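Local structure of Csc2 (Thermofilum pendens, 4TXD) at residues 52-66 against 233-247. The protein probably binds RNA as the Cas7-family protein of type I-D CRISPR immunity, and carries a bound zinc ion. Sequence-based numbering, arbitrary orientation.
Sequences RIEVVFLVRAANYLL and VHVEPGTVFIGRAEL
The F57 ring lies flat over the backbone of G243, whose CA stands 3.8 Å from the ring centroid in a CH-pi contact; at the ring's edge are A245 N and, in plane, V59 CG2. Chi1 of 59° sets F57 CG between its own N and C, folding the ring back across the neighbouring strand, where G243, having no side chain, lets the ring settle directly on the backbone. Where the chains turn, beyond strand 52-61, P237 CD sits over the centre of the Y64 ring, 3.5 Å from the centroid; this methylene, next to the proline nitrogen and so slightly polarised, suits a CH-pi contact. A water at the ring's edge links Y64 OH to E236 OE2. The F241 ring turns its edge to V59 O, while F241 CE1 meets L65 CD1.

Strands 52-61 and 240-247 are antiparallel neighbours near the middle of the main sheet, consistent with the RRM-like core of Cas7 proteins, and bond in register from I53-L247 to V59-F241. One face carries I53, V55 and L247 against helix 252-263, with V55 CG1 3.5 Å from A245 CB; the other carries L58, V240 and I242 against helix 307-321. Just before strand 240-247, a type II turn from E236 to T239 uses glycine at 238, where the backbone is left-handed, and G238 N bonds to A61 O. The extended R60 chain brings NE straight to G238 O (3.2 Å, 178°).

At the other end R52, E54, R244 and E246, the last three buried, form a salt-bridge network. R244 NH1 and NH2 both grip E246 OE2, and R244 NE bridges to D200. NH1 also meets E54 OE2 (2.8 Å) on the anti side of that carboxylate, tilted from the guanidinium plane; T293 N also donates to OE2. R52, bent at chi3 (84°), brings NH1 to the syn side of E246 OE1 (2.8 Å), its guanidinium nearly perpendicular to the carboxylate.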
loop_
_atom_site.group_PDB
_atom_site.type_symbol
_atom_site.label_atom_id
_atom_site.label_comp_id
_atom_site.label_asym_id
_atom_site.label_seq_id
_atom_site.Cartn_x
_atom_site.Cartn_y
_atom_site.Cartn_z
ATOM N N ARG A 52 -10.974 11.831 1.694
ATOM C CA ARG A 52 -10.206 10.634 1.419
ATOM C C ARG A 52 -10.512 10.168 0.011
ATOM O O ARG A 52 -11.549 10.514 -0.566
ATOM C CB ARG A 52 -10.544 9.533 2.434
ATOM C CG ARG A 52 -11.975 9.012 2.310
ATOM C CD ARG A 52 -12.409 8.244 3.543
ATOM N NE ARG A 52 -12.904 9.127 4.591
ATOM C CZ ARG A 52 -12.921 8.814 5.884
ATOM N NH1 ARG A 52 -12.441 7.644 6.295
ATOM N NH2 ARG A 52 -13.401 9.678 6.769
ATOM N N ILE A 53 -9.593 9.389 -0.539
ATOM C CA ILE A 53 -9.820 8.721 -1.798
ATOM C C ILE A 53 -9.896 7.216 -1.536
ATOM O O ILE A 53 -8.940 6.614 -1.040
ATOM C CB ILE A 53 -8.717 9.049 -2.790
ATOM C CG1 ILE A 53 -8.710 10.569 -3.044
ATOM C CG2 ILE A 53 -8.893 8.247 -4.089
ATOM C CD1 ILE A 53 -7.579 11.039 -3.929
ATOM N N GLU A 54 -11.051 6.630 -1.822
ATOM C CA GLU A 54 -11.206 5.173 -1.797
ATOM C C GLU A 54 -10.690 4.529 -3.077
ATOM O O GLU A 54 -10.998 4.995 -4.176
ATOM C CB GLU A 54 -12.669 4.779 -1.622
ATOM C CG GLU A 54 -13.257 5.013 -0.266
ATOM C CD GLU A 54 -14.734 4.709 -0.261
ATOM O OE1 GLU A 54 -15.495 5.514 -0.834
ATOM O OE2 GLU A 54 -15.133 3.667 0.301
ATOM N N VAL A 55 -9.914 3.455 -2.941
ATOM C CA VAL A 55 -9.545 2.654 -4.099
ATOM C C VAL A 55 -9.996 1.198 -3.896
ATOM O O VAL A 55 -9.730 0.589 -2.854
ATOM C CB VAL A 55 -8.026 2.722 -4.387
ATOM C CG1 VAL A 55 -7.222 2.312 -3.187
ATOM C CG2 VAL A 55 -7.672 1.857 -5.574
ATOM N N VAL A 56 -10.725 0.664 -4.875
ATOM C CA VAL A 56 -11.196 -0.723 -4.814
ATOM C C VAL A 56 -10.458 -1.517 -5.863
ATOM O O VAL A 56 -10.290 -1.057 -7.003
ATOM C CB VAL A 56 -12.725 -0.828 -5.026
ATOM C CG1 VAL A 56 -13.174 -2.294 -5.149
ATOM C CG2 VAL A 56 -13.459 -0.160 -3.882
ATOM N N PHE A 57 -10.003 -2.704 -5.481
ATOM C CA PHE A 57 -9.161 -3.498 -6.334
ATOM C C PHE A 57 -9.409 -4.992 -6.154
ATOM O O PHE A 57 -10.064 -5.423 -5.198
ATOM C CB PHE A 57 -7.673 -3.162 -6.086
ATOM C CG PHE A 57 -7.208 -3.389 -4.656
ATOM C CD1 PHE A 57 -7.398 -2.415 -3.675
ATOM C CD2 PHE A 57 -6.546 -4.560 -4.311
ATOM C CE1 PHE A 57 -6.956 -2.631 -2.355
ATOM C CE2 PHE A 57 -6.099 -4.786 -2.998
ATOM C CZ PHE A 57 -6.304 -3.811 -2.022
ATOM N N LEU A 58 -8.887 -5.769 -7.081
ATOM C CA LEU A 58 -8.944 -7.207 -7.031
ATOM C C LEU A 58 -7.560 -7.792 -6.897
ATOM O O LEU A 58 -6.651 -7.330 -7.493
ATOM C CB LEU A 58 -9.570 -7.767 -8.302
ATOM C CG LEU A 58 -11.013 -7.438 -8.600
ATOM C CD1 LEU A 58 -11.485 -8.096 -9.878
ATOM C CD2 LEU A 58 -11.905 -7.756 -7.430
ATOM N N VAL A 59 -7.443 -8.842 -6.112
ATOM C CA VAL A 59 -6.234 -9.632 -6.039
ATOM C C VAL A 59 -6.547 -11.060 -6.482
ATOM O O VAL A 59 -7.391 -11.730 -5.884
ATOM C CB VAL A 59 -5.653 -9.666 -4.611
ATOM C CG1 VAL A 59 -4.332 -10.442 -4.597
ATOM C CG2 VAL A 59 -5.469 -8.243 -4.083
ATOM N N ARG A 60 -5.891 -11.531 -7.533
ATOM C CA ARG A 60 -6.139 -12.893 -7.979
ATOM C C ARG A 60 -4.907 -13.783 -7.854
ATOM O O ARG A 60 -3.810 -13.449 -8.313
ATOM C CB ARG A 60 -6.650 -12.907 -9.422
ATOM C CG ARG A 60 -7.269 -14.243 -9.794
ATOM C CD ARG A 60 -7.773 -14.274 -11.207
ATOM N NE ARG A 60 -8.645 -15.428 -11.398
ATOM C CZ ARG A 60 -9.074 -15.842 -12.583
ATOM N NH1 ARG A 60 -8.695 -15.195 -13.672
ATOM N NH2 ARG A 60 -9.877 -16.897 -12.676
ATOM N N ALA A 61 -5.108 -14.933 -7.224
ATOM C CA ALA A 61 -4.075 -15.943 -7.084
ATOM C C ALA A 61 -3.731 -16.604 -8.433
ATOM O O ALA A 61 -4.577 -17.272 -9.030
ATOM C CB ALA A 61 -4.530 -17.000 -6.079
ATOM N N ALA A 62 -2.496 -16.437 -8.892
ATOM C CA ALA A 62 -2.053 -17.053 -10.157
ATOM C C ALA A 62 -1.773 -18.543 -9.958
ATOM O O ALA A 62 -2.354 -19.387 -10.632
ATOM C CB ALA A 62 -0.820 -16.339 -10.700
ATOM N N ASN A 63 -0.867 -18.821 -9.020
ATOM C CA ASN A 63 -0.623 -20.158 -8.498
ATOM C C ASN A 63 -1.372 -20.354 -7.172
ATOM O O ASN A 63 -2.362 -19.677 -6.912
ATOM C CB ASN A 63 0.885 -20.392 -8.304
ATOM C CG ASN A 63 1.582 -19.252 -7.534
ATOM O OD1 ASN A 63 0.939 -18.455 -6.843
ATOM N ND2 ASN A 63 2.914 -19.188 -7.651
ATOM N N TYR A 64 -1.003 -21.199 -6.380
ATOM C CA TYR A 64 -1.406 -21.295 -4.980
ATOM C C TYR A 64 -0.830 -20.127 -4.190
ATOM O O TYR A 64 0.289 -19.795 -4.394
ATOM C CB TYR A 64 -0.968 -22.615 -4.331
ATOM C CG TYR A 64 -1.876 -23.781 -4.571
ATOM C CD1 TYR A 64 -1.752 -24.562 -5.699
ATOM C CD2 TYR A 64 -2.874 -24.109 -3.675
ATOM C CE1 TYR A 64 -2.583 -25.618 -5.922
ATOM C CE2 TYR A 64 -3.699 -25.167 -3.903
ATOM C CZ TYR A 64 -3.556 -25.912 -5.039
ATOM O OH TYR A 64 -4.387 -26.955 -5.256
ATOM N N LEU A 65 -1.616 -19.544 -3.293
ATOM C CA LEU A 65 -1.134 -18.561 -2.346
ATOM C C LEU A 65 -0.985 -19.174 -0.975
ATOM O O LEU A 65 -1.922 -19.748 -0.532
ATOM C CB LEU A 65 -2.098 -17.423 -2.179
ATOM C CG LEU A 65 -2.180 -16.332 -3.190
ATOM C CD1 LEU A 65 -3.121 -15.261 -2.712
ATOM C CD2 LEU A 65 -0.794 -15.788 -3.440
ATOM N N LEU A 66 0.050 -19.036 -0.309
ATOM C CA LEU A 66 0.212 -19.573 1.036
ATOM C C LEU A 66 0.042 -18.457 2.063
ATOM O O LEU A 66 0.747 -17.450 2.014
ATOM C CB LEU A 66 1.577 -20.246 1.191
ATOM C CG LEU A 66 2.039 -21.170 0.061
ATOM C CD1 LEU A 66 3.400 -21.777 0.383
ATOM C CD2 LEU A 66 1.014 -22.257 -0.220
ATOM N N VAL A 233 -2.661 -21.809 5.447
ATOM C CA VAL A 233 -3.721 -21.996 4.501
ATOM C C VAL A 233 -3.196 -21.962 3.083
ATOM O O VAL A 233 -2.471 -21.113 2.744
ATOM C CB VAL A 233 -4.786 -20.907 4.644
ATOM C CG1 VAL A 233 -5.858 -21.073 3.614
ATOM C CG2 VAL A 233 -5.387 -20.922 6.020
ATOM N N HIS A 234 -3.625 -22.909 2.280
ATOM C CA HIS A 234 -3.248 -22.936 0.891
ATOM C C HIS A 234 -4.425 -22.559 0.029
ATOM O O HIS A 234 -5.329 -23.312 -0.104
ATOM C CB HIS A 234 -2.716 -24.301 0.494
ATOM C CG HIS A 234 -1.497 -24.704 1.245
ATOM N ND1 HIS A 234 -0.959 -25.963 1.185
ATOM C CD2 HIS A 234 -0.715 -24.006 2.082
ATOM C CE1 HIS A 234 0.109 -26.014 1.948
ATOM N NE2 HIS A 234 0.279 -24.839 2.501
ATOM N N VAL A 235 -4.377 -21.361 -0.511
ATOM C CA VAL A 235 -5.460 -20.814 -1.323
ATOM C C VAL A 235 -5.285 -21.264 -2.784
ATOM O O VAL A 235 -4.185 -21.173 -3.340
ATOM C CB VAL A 235 -5.481 -19.279 -1.238
ATOM C CG1 VAL A 235 -6.654 -18.707 -2.018
ATOM C CG2 VAL A 235 -5.534 -18.834 0.235
ATOM N N GLU A 236 -6.357 -21.761 -3.392
ATOM C CA GLU A 236 -6.250 -22.394 -4.716
ATOM C C GLU A 236 -6.138 -21.370 -5.838
ATOM O O GLU A 236 -6.670 -20.285 -5.733
ATOM C CB GLU A 236 -7.448 -23.327 -4.952
ATOM C CG GLU A 236 -7.357 -24.570 -4.081
ATOM C CD GLU A 236 -8.594 -25.413 -4.096
ATOM O OE1 GLU A 236 -9.628 -24.954 -4.623
ATOM O OE2 GLU A 236 -8.515 -26.546 -3.583
ATOM N N PRO A 237 -5.427 -21.728 -6.921
ATOM C CA PRO A 237 -5.248 -20.835 -8.077
ATOM C C PRO A 237 -6.591 -20.313 -8.567
ATOM O O PRO A 237 -7.576 -21.049 -8.535
ATOM C CB PRO A 237 -4.593 -21.737 -9.124
ATOM C CG PRO A 237 -3.840 -22.770 -8.307
ATOM C CD PRO A 237 -4.674 -22.988 -7.050
ATOM N N GLY A 238 -6.640 -19.054 -8.976
ATOM C CA GLY A 238 -7.865 -18.465 -9.496
ATOM C C GLY A 238 -8.754 -17.788 -8.463
ATOM O O GLY A 238 -9.643 -17.030 -8.826
ATOM N N THR A 239 -8.535 -18.069 -7.179
ATOM C CA THR A 239 -9.293 -17.409 -6.121
ATOM C C THR A 239 -9.144 -15.906 -6.251
ATOM O O THR A 239 -8.031 -15.404 -6.407
ATOM C CB THR A 239 -8.805 -17.843 -4.713
ATOM O OG1 THR A 239 -8.988 -19.257 -4.552
ATOM C CG2 THR A 239 -9.546 -17.093 -3.616
ATOM N N VAL A 240 -10.248 -15.180 -6.169
ATOM C CA VAL A 240 -10.140 -13.725 -6.202
ATOM C C VAL A 240 -10.492 -13.108 -4.837
ATOM O O VAL A 240 -11.422 -13.552 -4.163
ATOM C CB VAL A 240 -11.034 -13.119 -7.324
ATOM C CG1 VAL A 240 -12.528 -13.390 -7.059
ATOM C CG2 VAL A 240 -10.775 -11.620 -7.450
ATOM N N PHE A 241 -9.714 -12.101 -4.435
ATOM C CA PHE A 241 -9.953 -11.321 -3.221
ATOM C C PHE A 241 -10.386 -9.908 -3.570
ATOM O O PHE A 241 -9.792 -9.278 -4.446
ATOM C CB PHE A 241 -8.690 -11.203 -2.364
ATOM C CG PHE A 241 -8.141 -12.518 -1.859
ATOM C CD1 PHE A 241 -7.485 -13.397 -2.719
ATOM C CD2 PHE A 241 -8.213 -12.823 -0.500
ATOM C CE1 PHE A 241 -6.956 -14.583 -2.248
ATOM C CE2 PHE A 241 -7.685 -13.993 -0.004
ATOM C CZ PHE A 241 -7.050 -14.888 -0.882
ATOM N N ILE A 242 -11.340 -9.384 -2.847
ATOM C CA ILE A 242 -11.745 -8.020 -3.029
ATOM C C ILE A 242 -11.095 -7.121 -1.992
ATOM O O ILE A 242 -11.207 -7.364 -0.836
ATOM C CB ILE A 242 -13.257 -7.855 -2.957
ATOM C CG1 ILE A 242 -13.925 -8.673 -4.039
ATOM C CG2 ILE A 242 -13.631 -6.405 -3.093
ATOM C CD1 ILE A 242 -15.400 -8.739 -3.921
ATOM N N GLY A 243 -10.419 -6.092 -2.464
ATOM C CA GLY A 243 -9.674 -5.201 -1.592
ATOM C C GLY A 243 -10.141 -3.763 -1.679
ATOM O O GLY A 243 -10.743 -3.347 -2.672
ATOM N N ARG A 244 -9.884 -3.009 -0.616
ATOM C CA ARG A 244 -10.182 -1.580 -0.591
ATOM C C ARG A 244 -9.124 -0.877 0.255
ATOM O O ARG A 244 -8.693 -1.403 1.291
ATOM C CB ARG A 244 -11.580 -1.309 -0.022
ATOM C CG ARG A 244 -12.029 0.166 -0.093
ATOM C CD ARG A 244 -13.323 0.395 0.684
ATOM N NE ARG A 244 -13.053 0.467 2.118
ATOM C CZ ARG A 244 -13.043 1.588 2.831
ATOM N NH1 ARG A 244 -13.337 2.759 2.258
ATOM N NH2 ARG A 244 -12.764 1.533 4.125
ATOM N N ALA A 245 -8.711 0.306 -0.190
ATOM C CA ALA A 245 -7.817 1.145 0.597
ATOM C C ALA A 245 -8.328 2.576 0.632
ATOM O O ALA A 245 -9.026 3.022 -0.285
ATOM C CB ALA A 245 -6.398 1.093 0.043
ATOM N N GLU A 246 -8.022 3.275 1.722
ATOM C CA GLU A 246 -8.301 4.705 1.811
ATOM C C GLU A 246 -6.984 5.486 1.777
ATOM O O GLU A 246 -6.057 5.200 2.541
ATOM C CB GLU A 246 -9.100 5.029 3.077
ATOM C CG GLU A 246 -10.546 4.567 2.993
ATOM C CD GLU A 246 -11.357 4.978 4.208
ATOM O OE1 GLU A 246 -10.839 5.763 5.035
ATOM O OE2 GLU A 246 -12.506 4.509 4.341
ATOM N N LEU A 247 -6.902 6.437 0.853
ATOM C CA LEU A 247 -5.690 7.221 0.619
ATOM C C LEU A 247 -5.982 8.655 1.039
ATOM O O LEU A 247 -6.892 9.276 0.506
ATOM C CB LEU A 247 -5.265 7.161 -0.854
ATOM C CG LEU A 247 -4.495 5.919 -1.318
ATOM C CD1 LEU A 247 -5.245 4.621 -1.020
ATOM C CD2 LEU A 247 -4.166 6.013 -2.812
HETATM O O HOH W 1 -6.130 -27.600 -3.058
#